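Local coordinates for protein SAM-dependent methyltransferase (Geobacter sulfurreducens, PDB 5BP7) that binds S-adenosyl-L-homocysteine and probably acts as an S-adenosylmethionine-dependent methyltransferase, at residues A[120-123]-A[124-128]. Residues are numbered along the deposited sequence; the frame is centred on the assembly and turned at random.
Sequences GYVS and DDKAG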
loop_
_atom_site.group_PDB
_atom_site.type_symbol
_atom_site.label_atom_id
_atom_site.label_comp_id
_atom_site.label_asym_id
_atom_site.label_seq_id
_atom_site.Cartn_x
_atom_site.Cartn_y
_atom_site.Cartn_z
ATOM N N GLY A 120 -8.736 12.773 -5.822
ATOM C CA GLY A 120 -8.742 13.693 -6.966
ATOM C C GLY A 120 -7.422 14.366 -7.290
ATOM O O GLY A 120 -7.404 15.351 -8.008
ATOM N N TYR A 121 -6.321 13.857 -6.748
ATOM C CA TYR A 121 -5.037 14.485 -6.935
ATOM C C TYR A 121 -4.547 14.178 -8.343
ATOM O O TYR A 121 -4.347 13.026 -8.694
ATOM C CB TYR A 121 -4.008 14.011 -5.894
ATOM C CG TYR A 121 -2.715 14.820 -5.895
ATOM C CD1 TYR A 121 -1.668 14.517 -6.789
ATOM C CD2 TYR A 121 -2.521 15.881 -4.984
ATOM C CE1 TYR A 121 -0.488 15.260 -6.793
ATOM C CE2 TYR A 121 -1.330 16.627 -4.966
ATOM C CZ TYR A 121 -0.324 16.322 -5.883
ATOM O OH TYR A 121 0.857 17.044 -5.859
ATOM N N VAL A 122 -4.308 15.230 -9.112
ATOM C CA VAL A 122 -3.687 15.140 -10.423
ATOM C C VAL A 122 -2.442 16.051 -10.428
ATOM O O VAL A 122 -2.522 17.219 -10.086
ATOM C CB VAL A 122 -4.634 15.604 -11.535
ATOM C CG1 VAL A 122 -3.958 15.510 -12.907
ATOM C CG2 VAL A 122 -5.892 14.773 -11.506
ATOM N N SER A 123 -1.295 15.491 -10.799
ATOM C CA SER A 123 -0.062 16.254 -10.846
ATOM C C SER A 123 0.012 16.975 -12.192
ATOM O O SER A 123 -0.238 16.383 -13.234
ATOM C CB SER A 123 1.130 15.328 -10.680
ATOM O OG SER A 123 2.296 16.092 -10.499
ATOM N N ASP A 124 0.350 18.253 -12.174
ATOM C CA ASP A 124 0.713 18.964 -13.421
ATOM C C ASP A 124 2.059 18.443 -13.961
ATOM O O ASP A 124 2.301 18.455 -15.152
ATOM C CB ASP A 124 0.753 20.484 -13.202
ATOM C CG ASP A 124 -0.621 21.059 -12.831
ATOM O OD1 ASP A 124 -1.620 20.669 -13.445
ATOM O OD2 ASP A 124 -0.695 21.888 -11.895
ATOM N N ASP A 125 2.939 18.075 -13.041
ATOM C CA ASP A 125 4.192 17.432 -13.341
ATOM C C ASP A 125 3.940 15.939 -13.595
ATOM O O ASP A 125 3.867 15.169 -12.666
ATOM C CB ASP A 125 5.116 17.679 -12.127
ATOM C CG ASP A 125 6.513 17.201 -12.351
ATOM O OD1 ASP A 125 6.850 16.737 -13.481
ATOM O OD2 ASP A 125 7.268 17.264 -11.355
ATOM N N LYS A 126 3.848 15.539 -14.866
ATOM C CA LYS A 126 3.490 14.167 -15.201
ATOM C C LYS A 126 4.607 13.186 -14.805
ATOM O O LYS A 126 5.805 13.475 -14.922
ATOM C CB LYS A 126 3.167 13.997 -16.705
ATOM C CG LYS A 126 2.096 14.907 -17.303
ATOM C CD LYS A 126 0.758 14.725 -16.644
ATOM C CE LYS A 126 -0.281 15.766 -17.090
ATOM N NZ LYS A 126 -1.297 15.958 -15.993
ATOM N N ALA A 127 4.195 11.997 -14.411
ATOM C CA ALA A 127 5.112 11.005 -13.857
ATOM C C ALA A 127 5.312 9.829 -14.808
ATOM O O ALA A 127 4.365 9.386 -15.451
ATOM C CB ALA A 127 4.584 10.515 -12.527
ATOM N N GLY A 128 6.548 9.346 -14.890
ATOM C CA GLY A 128 6.869 8.094 -15.582
ATOM C C GLY A 128 6.333 6.852 -14.866
ATOM O O GLY A 128 6.064 5.843 -15.505
#
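Ser123 and Lys126 tie together the turn that leads from the loop after strand 111-115 into strand 127-133, in the Rossmann-like fold of class I SAM-dependent methyltransferases. Ser123, the one buried residue among those that touch, has OG anti to its own backbone nitrogen (chi1 -170°) and therefore lying beside its carbonyl carbon, on the side to which the chain continues. From there Ser123 OG donates a hydrogen bond to Asp125 O (2.8 Å), arriving above the carbonyl plane with a C=O...OG angle of 114°. Serine suits the place, being short enough to fit against Leu64 of the neighbouring strand 62-66 and still able to bond to the main chain two residues on. Arg62 reinforces the link: its NE bonds to Asp125 O, and its NH2 makes a weak bond to Ser123 OG. The side chain of Asp125 itself leads away from the turn into an exposed setting, as suits a carboxylate.

Lys126 closes the turn from another direction. A bend at chi2 folds its otherwise extended chain back toward Ser123, with Lys126 CD and CE each 3.9 Å from Ser123 O. Lys126 NZ hydrogen-bonds to Arg151 O and likewise to Ser123 O, so one long lysine side chain bridges two main-chain carbonyls. Val122 adds an apolar flank, resting on Arg151 and Ser152; its CG1 comes within 4.1 Å of Lys126 NZ. The hydrogen bond from Lys126 NZ to Ser123 O measures 3.0 Å and lies in the carbonyl plane, with a C=O...NZ angle of 158°.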